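Side-chain contacts in ferric vibriobactin ABC transporter, periplasmic ferric vibriobactin-binding protein (Vibrio cholerae, PDB 3R5T), which binds ferric vibriobactin in the periplasm and probably hands this iron-siderophore complex to an ABC transporter for uptake: residues Q259-G264 with L283-G288; E80-E85 with Q108-T113; A203-S208 with D213-H218. All blocks are in the same frame, centred on the assembly; numbering follows the deposited sequence. Where two conformers were deposited one is given.

In the fold
The three contacts lie in different corners of a two-lobed periplasmic binding protein. Contacts 1 and 3 involve the two outermost strands of the mixed sheet, 260-264 and 214-217, and their centres are 27 Å apart; contact 2 flanks the parallel sheet on the far side of the chain's centre. None is wholly core: each mixes buried and more exposed side chains. Contact 1 is aromatic and cationic, joining an edge strand to the end of helix 272-286. Contact 2 is purely apolar across its segments. Contact 3, the largest, mixes a backbone hydrogen bond with apolar packing and is the one that carries residues of the siderophore pocket.

Contact 1. Residues Q259-G264 with L283-G288; sequences QVYGLG and LRRFAG
F286 of helix 272-286 sets its CZ edge against a face of the Y261 ring in a T-shaped pair, with the planes at 89° and the ring centroids 5.4 Å apart. The rings come closest between F286 CZ and Y261 CE2, at 3.7 Å, and CE2 lies in the plane of the phenylalanine ring. No hydrogen bond joins the segments.

Y261 belongs to strand 260-264, an outermost strand of the mixed sheet, while R285 and F286 are in the last turn of helix 272-286. The pairing thus joins the sheet edge to the end of the C-terminal helix, in a periplasmic binding protein of the solute-binding protein 8 family.

The arginine contact is made by a different part of the tyrosine. R285 runs out with CG anti to its own backbone N (chi1 -174°) and bends at chi3, which lays CD and NE along the CD1-CE1 side of Y261. R285 NE comes within 3.3 Å of Y261 CD1, and Y261 CE1 lies over a face of the guanidinium; the two planes are 35° apart, so the groups are tilted and not stacked flat. The NH2 end has a further partner: it forms a salt bridge with D237.

Contact 2. Residues E80-E85 with Q108-T113; sequences ESVYVE and QAIAPT
I110 is the residue of the 108-113 loop whose backbone comes nearest to helix 79-85, with its CA 6.6 Å from the CA of Y83. The loop has no regular structure, and no hydrogen bond links it to the helix. Within the loop, T113 N donates to Q108 OE1 at 2.8 Å, which closes the turn around I110; the bond from T113 OG1 to A111 O is local, across P112.

I110 points toward the helix and meets two successive helical residues. Its CG1 is anti to the carbonyl carbon (chi1 -50°) and the chain continues extended through chi2, carrying CD1 between V82 and Y83. CD1 lies over a face of the Y83 ring as a CH-pi contact, 3.9 Å from the ring centroid and 28° off the normal. It comes to 3.4 Å from Y83 CE2, while CG1 sits over the CZ side of the same face. V82 CG1 approaches I110 CD1 at 3.6 Å. V82 also packs on I90 of strand 89-93 and on W72 of strand 69-73. The arrangement is that of an alpha/beta layered lobe, in which a helix covering the parallel sheet is packed against the connection leading into outermost strand 113-116.

Contact 3. Residues A203-S208 with D213-H218; sequences AWQAGS and DFLRIH. With VBN ((4S,5R)-N-{3-[(2,3-dihydroxybenzoyl)amino]propyl}-2-(2,3-dihydroxyphenyl)-N-[3-({[(4S,5R)-2-(2,3-dihydroxyphenyl)-5-met hyl-4,5-dihydro-1,3-oxazol-4-yl]carbonyl}amino)propyl]-5-methyl-4,5-dihydro-1,3-oxazole-4-carboxamide), chain B.
I217 CG2 lies near the plane of the W204 indole, beyond its edge, and touches the ring's stem, W204 CB, at 3.7 Å, while the indole stacks with H221. The flat groups of strand 214-217 itself serve the siderophore pocket of this periplasmic binding protein: VBN CAL, in one catechol ring of the siderophore, stands over a face of the F214 ring, 3.6 Å from F214 CG. The R216 guanidinium also turns a face to this catechol ring; at its edge, in plane, lie D213 CG, F214 O and OAJ of a second catechol ring, the last 3.2 Å from R216 NH2.

R216 bends at chi2, folding its guanidinium back along the strand, where NH1 donates to F214 O and makes a salt bridge with D213 OD1. OD1 also accepts from F214 N, both donors arriving from one face of the carboxylate, which fixes the rotation of the guanidinium. The nearest side-chain atom of R216 is about 4 Å from the bound iron(III), and the arginine's charge probably helps to offset the anionic catecholates.

The 203-208 loop lies alongside this outermost strand. L215 reaches W204 and Q205 through its two methyls, and A206 CB sits 3.9 Å from H218 CD2. A water accepts from H218 N, donates to W204 O and lies over one face of the H218 ring. The direct backbone link is A206 N to R216 O, 2.8 Å and 148° at the hydrogen.

Contact 1. Residues Q259-G264 with L283-G288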
loop_
_atom_site.group_PDB
_atom_site.type_symbol
_atom_site.label_atom_id
_atom_site.label_comp_id
_atom_site.label_asym_id
_atom_site.label_seq_id
_atom_site.Cartn_x
_atom_site.Cartn_y
_atom_site.Cartn_z
ATOM N N GLN A 259 -19.980 5.001 13.303
ATOM C CA GLN A 259 -18.826 4.128 13.235
ATOM C C GLN A 259 -18.044 4.440 11.972
ATOM O O GLN A 259 -17.840 3.587 11.103
ATOM C CB GLN A 259 -19.250 2.657 13.329
ATOM C CG GLN A 259 -19.660 2.282 14.763
ATOM C CD GLN A 259 -20.409 0.961 14.899
ATOM O OE1 GLN A 259 -20.782 0.577 16.007
ATOM N NE2 GLN A 259 -20.654 0.281 13.789
ATOM N N VAL A 260 -17.621 5.701 11.876
ATOM C CA VAL A 260 -16.772 6.172 10.796
ATOM C C VAL A 260 -15.441 6.574 11.406
ATOM O O VAL A 260 -15.391 7.453 12.268
ATOM C CB VAL A 260 -17.365 7.411 10.106
ATOM C CG1 VAL A 260 -16.416 7.908 9.025
ATOM C CG2 VAL A 260 -18.722 7.098 9.516
ATOM N N TYR A 261 -14.371 5.935 10.946
ATOM C CA TYR A 261 -13.057 6.097 11.548
ATOM C C TYR A 261 -12.009 6.412 10.492
ATOM O O TYR A 261 -12.103 5.960 9.348
ATOM C CB TYR A 261 -12.665 4.810 12.293
ATOM C CG TYR A 261 -13.740 4.307 13.237
ATOM C CD1 TYR A 261 -14.035 4.990 14.413
ATOM C CD2 TYR A 261 -14.475 3.163 12.939
ATOM C CE1 TYR A 261 -15.023 4.540 15.271
ATOM C CE2 TYR A 261 -15.458 2.709 13.786
ATOM C CZ TYR A 261 -15.727 3.395 14.951
ATOM O OH TYR A 261 -16.713 2.938 15.798
ATOM N N GLY A 262 -11.017 7.208 10.865
ATOM C CA GLY A 262 -9.864 7.360 10.001
ATOM C C GLY A 262 -8.944 6.166 10.132
ATOM O O GLY A 262 -8.671 5.681 11.227
ATOM N N LEU A 263 -8.454 5.695 8.996
ATOM C CA LEU A 263 -7.513 4.587 9.009
ATOM C C LEU A 263 -6.126 5.099 9.401
ATOM O O LEU A 263 -5.255 4.331 9.805
ATOM C CB LEU A 263 -7.505 3.918 7.642
ATOM C CG LEU A 263 -7.016 2.482 7.504
ATOM C CD1 LEU A 263 -7.811 1.522 8.404
ATOM C CD2 LEU A 263 -7.130 2.087 6.033
ATOM N N GLY A 264 -5.923 6.406 9.272
ATOM C CA GLY A 264 -4.726 7.047 9.780
ATOM C C GLY A 264 -4.078 7.948 8.749
ATOM O O GLY A 264 -4.246 7.743 7.547
ATOM N N LEU A 283 -5.978 -1.318 17.739
ATOM C CA LEU A 283 -5.778 -1.721 19.128
ATOM C C LEU A 283 -6.251 -0.636 20.087
ATOM O O LEU A 283 -6.949 -0.913 21.069
ATOM C CB LEU A 283 -4.307 -2.033 19.401
ATOM C CG LEU A 283 -3.795 -3.398 18.936
ATOM C CD1 LEU A 283 -2.267 -3.440 18.931
ATOM C CD2 LEU A 283 -4.363 -4.498 19.813
ATOM N N ARG A 284 -5.859 0.598 19.810
ATOM C CA ARG A 284 -6.223 1.717 20.672
ATOM C C ARG A 284 -7.730 1.907 20.750
ATOM O O ARG A 284 -8.265 2.216 21.820
ATOM C CB ARG A 284 -5.567 3.014 20.184
ATOM C CG ARG A 284 -4.081 3.112 20.478
ATOM C CD ARG A 284 -3.497 4.432 19.985
ATOM N NE ARG A 284 -2.067 4.298 19.737
ATOM C CZ ARG A 284 -1.503 4.331 18.535
ATOM N NH1 ARG A 284 -2.237 4.537 17.445
ATOM N NH2 ARG A 284 -0.192 4.186 18.432
ATOM N N ARG A 285 -8.423 1.743 19.627
ATOM C CA ARG A 285 -9.863 1.977 19.632
ATOM C C ARG A 285 -10.695 0.770 20.038
ATOM O O ARG A 285 -11.711 0.927 20.711
ATOM C CB ARG A 285 -10.380 2.528 18.296
ATOM C CG ARG A 285 -11.865 2.893 18.390
ATOM C CD ARG A 285 -12.396 3.589 17.160
ATOM N NE ARG A 285 -12.149 5.029 17.161
ATOM C CZ ARG A 285 -12.918 5.949 17.746
ATOM N NH1 ARG A 285 -14.001 5.618 18.434
ATOM N NH2 ARG A 285 -12.582 7.224 17.641
ATOM N N PHE A 286 -10.277 -0.423 19.625
ATOM C CA PHE A 286 -11.124 -1.610 19.784
ATOM C C PHE A 286 -10.645 -2.645 20.811
ATOM O O PHE A 286 -11.352 -3.605 21.081
ATOM C CB PHE A 286 -11.377 -2.284 18.427
ATOM C CG PHE A 286 -12.055 -1.391 17.415
ATOM C CD1 PHE A 286 -11.393 -1.014 16.254
ATOM C CD2 PHE A 286 -13.350 -0.930 17.623
ATOM C CE1 PHE A 286 -12.009 -0.186 15.323
ATOM C CE2 PHE A 286 -13.969 -0.108 16.688
ATOM C CZ PHE A 286 -13.297 0.260 15.543
ATOM N N ALA A 287 -9.462 -2.450 21.382
ATOM C CA ALA A 287 -8.966 -3.346 22.422
ATOM C C ALA A 287 -8.998 -2.644 23.776
ATOM O O ALA A 287 -8.999 -1.417 23.849
ATOM C CB ALA A 287 -7.560 -3.827 22.092
ATOM N N GLY A 288 -9.035 -3.421 24.851
ATOM C CA GLY A 288 -9.128 -2.839 26.178
ATOM C C GLY A 288 -7.766 -2.437 26.706
ATOM O O GLY A 288 -6.932 -1.895 25.972
#

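Contact 2. Residues E80-E85 with Q108-T113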
loop_
_atom_site.group_PDB
_atom_site.type_symbol
_atom_site.label_atom_id
_atom_site.label_comp_id
_atom_site.label_asym_id
_atom_site.label_seq_id
_atom_site.Cartn_x
_atom_site.Cartn_y
_atom_site.Cartn_z
ATOM N N GLU A 80 19.417 10.586 -16.526
ATOM C CA GLU A 80 20.770 10.937 -16.098
ATOM C C GLU A 80 20.963 10.488 -14.653
ATOM O O GLU A 80 21.990 9.912 -14.308
ATOM C CB GLU A 80 21.010 12.439 -16.238
ATOM C CG GLU A 80 22.341 12.895 -15.671
ATOM C CD GLU A 80 22.558 14.379 -15.864
ATOM O OE1 GLU A 80 22.341 14.867 -17.001
ATOM O OE2 GLU A 80 22.946 15.066 -14.889
ATOM N N SER A 81 19.969 10.752 -13.819
ATOM C CA SER A 81 20.070 10.387 -12.415
ATOM C C SER A 81 20.190 8.874 -12.253
ATOM O O SER A 81 20.960 8.402 -11.416
ATOM C CB SER A 81 18.901 10.957 -11.600
ATOM O OG SER A 81 17.662 10.364 -11.949
ATOM N N VAL A 82 19.463 8.115 -13.068
ATOM C CA VAL A 82 19.573 6.646 -13.001
ATOM C C VAL A 82 20.993 6.188 -13.371
ATOM O O VAL A 82 21.590 5.377 -12.663
ATOM C CB VAL A 82 18.541 5.939 -13.903
ATOM C CG1 VAL A 82 18.669 4.414 -13.751
ATOM C CG2 VAL A 82 17.140 6.374 -13.520
ATOM N N TYR A 83 21.527 6.702 -14.476
ATOM C CA TYR A 83 22.893 6.385 -14.888
ATOM C C TYR A 83 23.885 6.691 -13.766
ATOM O O TYR A 83 24.753 5.872 -13.451
ATOM C CB TYR A 83 23.291 7.161 -16.156
ATOM C CG TYR A 83 22.830 6.530 -17.454
ATOM C CD1 TYR A 83 23.591 5.546 -18.087
ATOM C CD2 TYR A 83 21.637 6.914 -18.050
ATOM C CE1 TYR A 83 23.169 4.972 -19.280
ATOM C CE2 TYR A 83 21.205 6.346 -19.231
ATOM C CZ TYR A 83 21.965 5.366 -19.838
ATOM O OH TYR A 83 21.519 4.801 -21.011
ATOM N N VAL A 84 23.755 7.856 -13.142
ATOM C CA VAL A 84 24.747 8.257 -12.145
ATOM C C VAL A 84 24.685 7.386 -10.885
ATOM O O VAL A 84 25.711 7.110 -10.267
ATOM C CB VAL A 84 24.653 9.768 -11.800
ATOM C CG1 VAL A 84 25.587 10.117 -10.652
ATOM C CG2 VAL A 84 24.961 10.621 -13.034
ATOM N N GLU A 85 23.490 6.933 -10.519
ATOM C CA GLU A 85 23.352 6.056 -9.360
ATOM C C GLU A 85 23.970 4.675 -9.594
ATOM O O GLU A 85 24.230 3.941 -8.636
ATOM C CB GLU A 85 21.883 5.923 -8.956
ATOM C CG GLU A 85 21.284 7.196 -8.373
ATOM C CD GLU A 85 22.041 7.697 -7.158
ATOM O OE1 GLU A 85 22.492 8.865 -7.173
ATOM O OE2 GLU A 85 22.211 6.923 -6.196
ATOM N N GLN A 108 15.927 -0.535 -18.956
ATOM C CA GLN A 108 16.598 -1.822 -19.128
ATOM C C GLN A 108 17.949 -1.659 -19.828
ATOM O O GLN A 108 18.839 -2.494 -19.671
ATOM C CB GLN A 108 15.684 -2.804 -19.871
ATOM C CG GLN A 108 16.296 -4.177 -20.165
ATOM C CD GLN A 108 16.551 -5.024 -18.924
ATOM O OE1 GLN A 108 15.751 -5.056 -17.978
ATOM N NE2 GLN A 108 17.670 -5.742 -18.938
ATOM N N ALA A 109 18.107 -0.580 -20.592
ATOM C CA ALA A 109 19.387 -0.278 -21.227
ATOM C C ALA A 109 20.444 0.055 -20.184
ATOM O O ALA A 109 21.648 -0.016 -20.463
ATOM C CB ALA A 109 19.234 0.879 -22.222
ATOM N N ILE A 110 19.995 0.426 -18.989
ATOM C CA ILE A 110 20.881 0.833 -17.904
ATOM C C ILE A 110 21.208 -0.290 -16.928
ATOM O O ILE A 110 22.360 -0.465 -16.539
ATOM C CB ILE A 110 20.274 2.003 -17.099
ATOM C CG1 ILE A 110 19.812 3.119 -18.044
ATOM C CG2 ILE A 110 21.279 2.505 -16.065
ATOM C CD1 ILE A 110 19.162 4.308 -17.341
ATOM N N ALA A 111 20.183 -1.041 -16.539
ATOM C CA ALA A 111 20.334 -2.155 -15.600
ATOM C C ALA A 111 19.134 -3.085 -15.704
ATOM O O ALA A 111 18.080 -2.697 -16.217
ATOM C CB ALA A 111 20.479 -1.633 -14.163
ATOM N N PRO A 112 19.269 -4.317 -15.188
ATOM C CA PRO A 112 18.123 -5.231 -15.162
ATOM C C PRO A 112 16.925 -4.537 -14.529
ATOM O O PRO A 112 17.029 -3.997 -13.426
ATOM C CB PRO A 112 18.610 -6.377 -14.275
ATOM C CG PRO A 112 20.113 -6.396 -14.504
ATOM C CD PRO A 112 20.490 -4.933 -14.629
ATOM N N THR A 113 15.800 -4.544 -15.229
ATOM C CA THR A 113 14.611 -3.810 -14.807
ATOM C C THR A 113 13.438 -4.772 -14.645
ATOM O O THR A 113 13.144 -5.552 -15.548
ATOM C CB THR A 113 14.294 -2.702 -15.840
ATOM O OG1 THR A 113 15.397 -1.796 -15.882
ATOM C CG2 THR A 113 13.042 -1.918 -15.470
#

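Contact 3. Residues A203-S208 with D213-H218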
loop_
_atom_site.group_PDB
_atom_site.type_symbol
_atom_site.label_atom_id
_atom_site.label_comp_id
_atom_site.label_asym_id
_atom_site.label_seq_id
_atom_site.Cartn_x
_atom_site.Cartn_y
_atom_site.Cartn_z
ATOM N N ALA A 203 -20.233 -3.176 -10.867
ATOM C CA ALA A 203 -20.947 -2.418 -11.887
ATOM C C ALA A 203 -20.807 -0.908 -11.704
ATOM O O ALA A 203 -21.153 -0.136 -12.595
ATOM C CB ALA A 203 -22.419 -2.816 -11.915
ATOM N N TRP A 204 -20.296 -0.489 -10.550
ATOM C CA TRP A 204 -20.194 0.925 -10.235
ATOM C C TRP A 204 -18.943 1.565 -10.828
ATOM O O TRP A 204 -18.703 2.741 -10.594
ATOM C CB TRP A 204 -20.129 1.140 -8.721
ATOM C CG TRP A 204 -21.344 0.746 -7.922
ATOM C CD1 TRP A 204 -22.597 0.493 -8.381
ATOM C CD2 TRP A 204 -21.403 0.641 -6.500
ATOM N NE1 TRP A 204 -23.437 0.194 -7.326
ATOM C CE2 TRP A 204 -22.726 0.293 -6.158
ATOM C CE3 TRP A 204 -20.457 0.803 -5.479
ATOM C CZ2 TRP A 204 -23.121 0.088 -4.843
ATOM C CZ3 TRP A 204 -20.852 0.594 -4.173
ATOM C CH2 TRP A 204 -22.173 0.250 -3.866
ATOM N N GLN A 205 -18.133 0.803 -11.557
ATOM C CA GLN A 205 -16.895 1.357 -12.109
ATOM C C GLN A 205 -17.154 2.653 -12.875
ATOM O O GLN A 205 -18.008 2.693 -13.760
ATOM C CB GLN A 205 -16.199 0.366 -13.038
ATOM C CG GLN A 205 -14.912 0.925 -13.651
ATOM C CD GLN A 205 -14.252 -0.062 -14.583
ATOM O OE1 GLN A 205 -13.829 -1.144 -14.166
ATOM N NE2 GLN A 205 -14.176 0.295 -15.861
ATOM N N ALA A 206 -16.389 3.693 -12.549
ATOM C CA ALA A 206 -16.528 4.978 -13.216
ATOM C C ALA A 206 -15.604 5.018 -14.427
ATOM O O ALA A 206 -14.393 4.877 -14.296
ATOM C CB ALA A 206 -16.206 6.124 -12.229
ATOM N N GLY A 207 -16.176 5.177 -15.613
ATOM C CA GLY A 207 -15.365 5.236 -16.814
ATOM C C GLY A 207 -14.756 3.903 -17.234
ATOM O O GLY A 207 -15.206 2.829 -16.815
ATOM N N SER A 208 -13.713 3.977 -18.060
ATOM C CA SER A 208 -13.162 2.798 -18.725
ATOM C C SER A 208 -11.881 2.220 -18.117
ATOM O O SER A 208 -11.477 1.118 -18.487
ATOM C CB SER A 208 -12.908 3.095 -20.208
ATOM O OG SER A 208 -11.955 4.132 -20.349
ATOM N N ASP A 213 -7.243 -2.321 -7.040
ATOM C CA ASP A 213 -7.089 -1.945 -5.632
ATOM C C ASP A 213 -8.340 -1.284 -5.045
ATOM O O ASP A 213 -8.949 -1.802 -4.095
ATOM C CB ASP A 213 -5.816 -1.076 -5.409
ATOM C CG ASP A 213 -5.756 0.214 -6.261
ATOM O OD1 ASP A 213 -6.419 0.320 -7.311
ATOM O OD2 ASP A 213 -4.991 1.120 -5.867
ATOM N N PHE A 214 -8.708 -0.140 -5.619
ATOM C CA PHE A 214 -9.934 0.548 -5.241
ATOM C C PHE A 214 -10.788 0.724 -6.478
ATOM O O PHE A 214 -10.282 1.123 -7.534
ATOM C CB PHE A 214 -9.633 1.941 -4.656
ATOM C CG PHE A 214 -9.130 1.924 -3.228
ATOM C CD1 PHE A 214 -9.894 2.450 -2.202
ATOM C CD2 PHE A 214 -7.890 1.382 -2.923
ATOM C CE1 PHE A 214 -9.420 2.442 -0.892
ATOM C CE2 PHE A 214 -7.420 1.366 -1.612
ATOM C CZ PHE A 214 -8.200 1.886 -0.599
ATOM N N LEU A 215 -12.087 0.471 -6.343
ATOM C CA LEU A 215 -13.027 0.724 -7.423
ATOM C C LEU A 215 -13.305 2.219 -7.412
ATOM O O LEU A 215 -13.759 2.761 -6.391
ATOM C CB LEU A 215 -14.346 -0.041 -7.211
ATOM C CG LEU A 215 -15.304 -0.029 -8.407
ATOM C CD1 LEU A 215 -14.718 -0.804 -9.563
ATOM C CD2 LEU A 215 -16.644 -0.639 -8.034
ATOM N N ARG A 216 -13.031 2.890 -8.532
ATOM C CA ARG A 216 -13.373 4.296 -8.684
ATOM C C ARG A 216 -14.838 4.397 -9.093
ATOM O O ARG A 216 -15.274 3.701 -10.013
ATOM C CB ARG A 216 -12.465 4.954 -9.720
ATOM C CG ARG A 216 -11.156 5.458 -9.161
ATOM C CD ARG A 216 -10.288 4.373 -8.582
ATOM N NE ARG A 216 -8.912 4.858 -8.527
ATOM C CZ ARG A 216 -7.860 4.124 -8.198
ATOM N NH1 ARG A 216 -8.006 2.855 -7.827
ATOM N NH2 ARG A 216 -6.653 4.685 -8.200
ATOM N N ILE A 217 -15.593 5.262 -8.411
ATOM C CA ILE A 217 -17.045 5.312 -8.577
ATOM C C ILE A 217 -17.579 6.757 -8.577
ATOM O O ILE A 217 -17.001 7.634 -7.938
ATOM C CB ILE A 217 -17.760 4.504 -7.448
ATOM C CG1 ILE A 217 -17.537 5.183 -6.091
ATOM C CG2 ILE A 217 -17.288 3.037 -7.430
ATOM C CD1 ILE A 217 -18.300 4.563 -4.944
ATOM N N HIS A 218 -18.697 6.993 -9.267
ATOM C CA HIS A 218 -19.402 8.260 -9.102
ATOM C C HIS A 218 -19.776 8.423 -7.632
ATOM O O HIS A 218 -20.103 7.441 -6.944
ATOM C CB HIS A 218 -20.658 8.332 -9.961
ATOM C CG HIS A 218 -20.391 8.337 -11.432
ATOM N ND1 HIS A 218 -21.367 8.052 -12.361
ATOM C CD2 HIS A 218 -19.265 8.592 -12.137
ATOM C CE1 HIS A 218 -20.856 8.134 -13.577
ATOM N NE2 HIS A 218 -19.580 8.455 -13.467
HETATM C C VBN B . -5.206 10.515 -7.977
HETATM N N VBN B . -3.459 8.794 -8.616
HETATM O O VBN B . -6.077 9.929 -8.528
HETATM C CA VBN B . -3.743 10.156 -8.199
HETATM C CB VBN B . -3.047 10.979 -9.348
HETATM C CAB VBN B . 0.057 11.072 -1.181
HETATM O OAC VBN B . -8.840 8.498 -4.334
HETATM O OAD VBN B . -1.320 12.704 -5.234
HETATM O OAF VBN B . -3.954 5.452 -6.087
HETATM O OAG VBN B . -4.012 3.951 -10.532
HETATM O OAH VBN B . -1.495 6.299 -7.663
HETATM O OAI VBN B . -5.213 7.784 -6.331
HETATM O OAJ VBN B . -3.992 6.202 -9.004
HETATM O OAK VBN B . -2.149 8.355 -6.015
HETATM C CAL VBN B . -6.983 4.759 -4.005
HETATM C CAM VBN B . -2.990 6.566 -12.982
HETATM C CAN VBN B . 1.741 6.921 -5.944
HETATM C CAO VBN B . -5.726 4.549 -4.667
HETATM C CAP VBN B . -3.320 5.291 -12.441
HETATM C CAQ VBN B . 0.775 6.301 -6.803
HETATM C CAR VBN B . -7.677 6.018 -4.133
HETATM C CAS VBN B . -3.015 7.714 -12.177
HETATM C CAT VBN B . 1.387 8.038 -5.144
HETATM C CAU VBN B . -7.809 11.740 -6.162
HETATM C CAV VBN B . -4.880 13.546 -5.564
HETATM C CAW VBN B . -8.427 10.353 -6.408
HETATM C CAX VBN B . -3.748 14.160 -4.708
HETATM C CAY VBN B . -6.866 12.247 -7.256
HETATM C CAZ VBN B . -4.419 12.497 -6.590
HETATM N NBB VBN B . -7.580 9.197 -6.125
HETATM N NBC VBN B . -3.150 13.150 -3.836
HETATM N NBD VBN B . -1.633 9.974 -4.025
HETATM O OBF VBN B . 0.634 10.241 -3.493
HETATM C CBG VBN B . -7.916 8.302 -5.042
HETATM C CBH VBN B . -1.921 12.456 -4.229
HETATM C CBJ VBN B . -3.555 8.825 -10.052
HETATM C CBK VBN B . -5.168 5.599 -5.452
HETATM C CBL VBN B . -3.683 5.175 -11.086
HETATM C CBM VBN B . -0.518 6.819 -6.831
HETATM C CBN VBN B . -5.823 6.789 -5.582
HETATM C CBO VBN B . -3.704 6.275 -10.332
HETATM C CBP VBN B . -0.853 7.897 -6.058
HETATM C CBQ VBN B . -7.132 7.004 -4.889
HETATM C CBR VBN B . -3.336 7.588 -10.886
HETATM C CBS VBN B . 0.130 8.516 -5.163
HETATM C CBU VBN B . -0.073 11.274 -2.680
HETATM C CBW VBN B . -0.279 9.763 -4.432
HETATM C CBX VBN B . -1.538 11.274 -3.347
HETATM N NBY VBN B . -5.496 11.727 -7.220
HETATM O OG1 VBN B . -3.168 10.091 -10.543
HETATM C CG2 VBN B . -1.699 11.623 -9.061
HETATM O O HOH W 1 -19.846 5.154 -11.098
#